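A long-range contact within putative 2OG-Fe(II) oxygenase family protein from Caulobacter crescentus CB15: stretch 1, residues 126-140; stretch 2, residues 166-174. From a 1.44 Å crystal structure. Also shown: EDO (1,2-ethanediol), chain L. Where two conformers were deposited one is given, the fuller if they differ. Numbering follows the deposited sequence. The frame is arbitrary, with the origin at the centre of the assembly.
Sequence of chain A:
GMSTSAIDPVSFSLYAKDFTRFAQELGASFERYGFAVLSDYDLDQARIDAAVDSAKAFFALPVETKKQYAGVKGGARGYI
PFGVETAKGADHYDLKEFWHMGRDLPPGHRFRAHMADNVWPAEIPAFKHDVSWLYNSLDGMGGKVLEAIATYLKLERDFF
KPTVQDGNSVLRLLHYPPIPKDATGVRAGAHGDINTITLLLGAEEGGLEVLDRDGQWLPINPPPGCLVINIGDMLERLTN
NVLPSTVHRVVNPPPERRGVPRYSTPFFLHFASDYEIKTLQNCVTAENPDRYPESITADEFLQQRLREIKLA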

# COMPACT_ATOMS: atom_id res chain seq x y z
N ALA A 126 10.93 -13.31 16.91
CA ALA A 126 10.67 -11.87 17.00
C ALA A 126 9.71 -11.35 15.92
O ALA A 126 9.31 -10.21 15.95
CB ALA A 126 11.98 -11.10 16.94
N PHE A 127 9.31 -12.22 15.00
CA PHE A 127 8.50 -11.77 13.83
C PHE A 127 7.17 -11.14 14.25
O PHE A 127 6.86 -10.03 13.81
CB PHE A 127 8.26 -12.98 12.92
CG PHE A 127 7.54 -12.69 11.63
CD1 PHE A 127 6.18 -12.50 11.62
CD2 PHE A 127 8.22 -12.75 10.42
CE1 PHE A 127 5.49 -12.33 10.40
CE2 PHE A 127 7.53 -12.57 9.21
CZ PHE A 127 6.19 -12.36 9.21
N LYS A 128 6.38 -11.82 15.09
CA LYS A 128 5.07 -11.28 15.45
C LYS A 128 5.23 -9.87 16.03
O LYS A 128 4.55 -8.94 15.62
CB LYS A 128 4.28 -12.18 16.41
CG LYS A 128 2.93 -11.58 16.85
CD LYS A 128 2.08 -12.54 17.66
CE LYS A 128 0.85 -11.83 18.23
NZ LYS A 128 -0.06 -12.74 18.99
N HIS A 129 6.15 -9.72 16.98
CA HIS A 129 6.35 -8.41 17.58
C HIS A 129 6.85 -7.33 16.59
O HIS A 129 6.26 -6.23 16.50
CB HIS A 129 7.30 -8.53 18.80
CG HIS A 129 7.74 -7.21 19.36
ND1 HIS A 129 8.82 -6.51 18.86
CD2 HIS A 129 7.22 -6.44 20.35
CE1 HIS A 129 8.97 -5.39 19.55
NE2 HIS A 129 8.01 -5.32 20.45
N ASP A 130 7.90 -7.66 15.84
CA ASP A 130 8.55 -6.67 14.99
C ASP A 130 7.61 -6.29 13.83
O ASP A 130 7.47 -5.13 13.50
CB ASP A 130 9.87 -7.19 14.41
CG ASP A 130 10.95 -7.43 15.45
OD1 ASP A 130 10.75 -7.07 16.63
OD2 ASP A 130 11.99 -8.00 15.05
N VAL A 131 6.99 -7.28 13.22
CA VAL A 131 6.15 -7.03 12.04
C VAL A 131 4.83 -6.34 12.48
O VAL A 131 4.30 -5.47 11.76
CB VAL A 131 5.90 -8.35 11.27
CG1 VAL A 131 4.91 -8.15 10.10
CG2 VAL A 131 7.18 -8.90 10.71
N SER A 132 4.28 -6.73 13.64
CA SER A 132 3.06 -6.06 14.14
C SER A 132 3.34 -4.60 14.42
O SER A 132 2.51 -3.74 14.14
CB SER A 132 2.50 -6.77 15.39
OG SER A 132 2.02 -8.06 15.12
N TRP A 133 4.52 -4.28 14.97
CA TRP A 133 4.89 -2.88 15.20
C TRP A 133 4.84 -2.09 13.89
O TRP A 133 4.35 -0.97 13.83
CB TRP A 133 6.28 -2.74 15.84
CG TRP A 133 6.69 -1.30 16.00
CD1 TRP A 133 6.46 -0.50 17.11
CD2 TRP A 133 7.35 -0.45 15.04
NE1 TRP A 133 6.96 0.77 16.89
CE2 TRP A 133 7.48 0.84 15.63
CE3 TRP A 133 7.82 -0.64 13.73
CZ2 TRP A 133 8.09 1.91 14.97
CZ3 TRP A 133 8.41 0.44 13.07
CH2 TRP A 133 8.54 1.69 13.69
N LEU A 134 5.35 -2.70 12.82
CA LEU A 134 5.40 -2.00 11.54
C LEU A 134 4.01 -1.76 10.96
O LEU A 134 3.72 -0.67 10.42
CB LEU A 134 6.31 -2.75 10.55
CG LEU A 134 6.55 -2.05 9.19
CD1 LEU A 134 7.21 -0.69 9.32
CD2 LEU A 134 7.38 -2.93 8.24
N TYR A 135 3.14 -2.76 11.09
CA TYR A 135 1.73 -2.67 10.68
C TYR A 135 1.07 -1.44 11.35
O TYR A 135 0.52 -0.57 10.69
CB TYR A 135 0.98 -3.96 11.06
CG TYR A 135 -0.49 -4.01 10.67
CD1 TYR A 135 -1.44 -3.22 11.31
CD2 TYR A 135 -0.93 -4.81 9.62
CE1 TYR A 135 -2.75 -3.25 10.97
CE2 TYR A 135 -2.29 -4.85 9.24
CZ TYR A 135 -3.19 -4.04 9.93
OH TYR A 135 -4.51 -4.03 9.56
N ASN A 136 1.22 -1.39 12.66
CA ASN A 136 0.55 -0.32 13.40
C ASN A 136 1.22 1.03 13.21
O ASN A 136 0.54 2.07 13.19
CB ASN A 136 0.47 -0.72 14.89
CG ASN A 136 -0.50 -1.87 15.13
OD1 ASN A 136 -0.10 -2.91 15.71
ND2 ASN A 136 -1.73 -1.73 14.67
N SER A 137 2.54 1.04 13.02
CA SER A 137 3.25 2.27 12.73
C SER A 137 2.85 2.88 11.38
O SER A 137 2.66 4.09 11.27
CB SER A 137 4.74 1.99 12.74
OG SER A 137 5.44 3.14 12.40
N LEU A 138 2.76 2.04 10.36
CA LEU A 138 2.35 2.53 9.04
C LEU A 138 0.86 2.90 9.03
O LEU A 138 0.47 3.85 8.35
CB LEU A 138 2.70 1.50 7.98
CG LEU A 138 4.20 1.39 7.70
CD1 LEU A 138 4.50 0.16 6.83
CD2 LEU A 138 4.76 2.64 7.07
N ASP A 139 0.04 2.15 9.77
CA ASP A 139 -1.39 2.48 9.89
C ASP A 139 -1.53 3.86 10.54
O ASP A 139 -2.35 4.68 10.12
CB ASP A 139 -2.15 1.42 10.72
CG ASP A 139 -3.64 1.50 10.54
OD1 ASP A 139 -4.10 1.70 9.39
OD2 ASP A 139 -4.37 1.34 11.55
N GLY A 140 -0.70 4.10 11.56
CA GLY A 140 -0.71 5.44 12.21
C GLY A 140 -0.29 6.60 11.32
O GLY A 140 -0.91 7.67 11.31
N ASP A 166 -10.38 0.09 12.71
CA ASP A 166 -10.46 -1.35 12.46
C ASP A 166 -10.53 -1.68 10.97
O ASP A 166 -11.05 -2.74 10.61
CB ASP A 166 -11.63 -2.00 13.24
CG ASP A 166 -11.43 -1.94 14.77
OD1 ASP A 166 -10.27 -1.82 15.16
OD2 ASP A 166 -12.43 -1.97 15.50
N GLY A 167 -9.91 -0.84 10.15
CA GLY A 167 -9.89 -1.06 8.71
C GLY A 167 -9.21 -2.37 8.33
O GLY A 167 -8.31 -2.82 9.02
N ASN A 168 -9.63 -2.92 7.19
CA ASN A 168 -9.19 -4.25 6.73
C ASN A 168 -7.85 -4.13 6.02
O ASN A 168 -7.68 -4.57 4.88
CB ASN A 168 -10.24 -4.84 5.80
CG ASN A 168 -10.14 -6.34 5.66
OD1 ASN A 168 -9.25 -7.01 6.20
ND2 ASN A 168 -11.11 -6.88 4.89
N SER A 169 -6.91 -3.50 6.70
CA SER A 169 -5.61 -3.16 6.14
C SER A 169 -4.66 -4.33 6.17
O SER A 169 -4.74 -5.21 7.04
CB SER A 169 -5.02 -1.93 6.86
OG SER A 169 -5.92 -0.83 6.73
N VAL A 170 -3.73 -4.32 5.21
CA VAL A 170 -2.80 -5.45 5.05
C VAL A 170 -1.39 -4.91 4.92
O VAL A 170 -1.13 -4.04 4.09
CB VAL A 170 -3.16 -6.29 3.85
CG1 VAL A 170 -2.08 -7.36 3.58
CG2 VAL A 170 -4.53 -6.98 4.02
N LEU A 171 -0.49 -5.46 5.74
CA LEU A 171 0.95 -5.28 5.58
C LEU A 171 1.46 -6.45 4.77
O LEU A 171 1.26 -7.62 5.16
CB LEU A 171 1.68 -5.26 6.91
CG LEU A 171 3.19 -5.10 6.87
CD1 LEU A 171 3.60 -3.79 6.17
CD2 LEU A 171 3.79 -5.15 8.30
N ARG A 172 2.04 -6.17 3.60
CA ARG A 172 2.59 -7.19 2.73
C ARG A 172 4.11 -7.14 2.87
O ARG A 172 4.72 -6.08 2.79
CB ARG A 172 2.23 -6.88 1.28
CG ARG A 172 2.94 -7.79 0.23
CD ARG A 172 2.53 -7.38 -1.18
NE ARG A 172 1.16 -7.77 -1.48
CZ ARG A 172 0.50 -7.37 -2.56
NH1 ARG A 172 1.07 -6.57 -3.45
NH2 ARG A 172 -0.74 -7.79 -2.72
N LEU A 173 4.70 -8.31 3.05
CA LEU A 173 6.15 -8.49 2.98
C LEU A 173 6.41 -9.24 1.66
O LEU A 173 5.82 -10.29 1.40
CB LEU A 173 6.65 -9.30 4.17
CG LEU A 173 6.09 -8.91 5.54
CD1 LEU A 173 6.61 -9.91 6.62
CD2 LEU A 173 6.43 -7.46 5.92
N LEU A 174 7.27 -8.68 0.81
CA LEU A 174 7.49 -9.18 -0.55
C LEU A 174 8.99 -9.37 -0.77
O LEU A 174 9.78 -8.48 -0.44
CB LEU A 174 6.95 -8.17 -1.57
CG LEU A 174 7.05 -8.38 -3.07
CD1 LEU A 174 6.44 -9.70 -3.49
CD2 LEU A 174 6.40 -7.17 -3.80
C1 EDO L . 5.61 -16.05 17.25
O1 EDO L . 4.21 -16.33 17.16
C2 EDO L . 6.22 -16.08 15.87
O2 EDO L . 6.65 -14.77 15.48
O HOH W 1 -6.70 0.65 8.76

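How do a helix and a strand so far apart in sequence come to lie together? Residues 127-140 form a helix and residues 170-174 a strand, and their axes approach to 8.8 Å, with an angle of 126° between their N-to-C directions. The two segments therefore run obliquely and more nearly antiparallel than parallel, so that walking forward along the helix leads backward through stretch 2, from L173 to L171 to S169. The backbones come nearest at Y135 and L171, whose CA atoms are 5.8 Å apart. No backbone-to-backbone hydrogen bond joins them; the contact rests mainly on side chains, and the two stretches bury 413 Å², both sides summed.

What does the first part of the helix offer the strand? F127 points its CA-to-CB bond sideways, but its t rotamer carries the ring inward until CZ of F127 lies 3.6 Å from CD1 of L173. Nearby, a 1,2-ethanediol, probably from the crystallisation liquor, accepts a hydrogen bond from the helix backbone, with K128 N 3.0 Å from EDO O2. One turn on, V131 points toward the strand and touches two leucines: its CG1 is 3.7 Å from CD2 of L171 and 4.3 Å from CD1 of L173. These two leucines, alternate residues of an extended strand, both point toward the helix, which is how one valine can reach both.

Why is L171 the centre of the contact? It gives up more surface to the other stretch than any other residue, 107 Å², because helix residues gather around it. Its CD2 lies 4.1 Å from CB of L134. Apolar groups packed this way are shielded from water, and CD2 of L171, 3.5 Å from O of V131, lies against the helix backbone itself.

Where does polar chemistry enter? Y135 supplies both kinds of contact. Its CD2 packs 3.8 Å from CB of L171, while the hydroxyl at the far end of the ring donates a hydrogen bond to the loop just before the strand, with OH of Y135 2.8 Å from O of S169. That carbonyl lies at the ring edge, near its plane. Further along, CD1 of L138 meets CD1 of L171 at 4.1 Å. The last link is indirect: OD1 of D139 and OG of S169 stand 4.1 Å apart, and a water spans them, its oxygen hydrogen-bonded to OD1 of D139 at 2.9 Å and to OG of S169 at 2.6 Å.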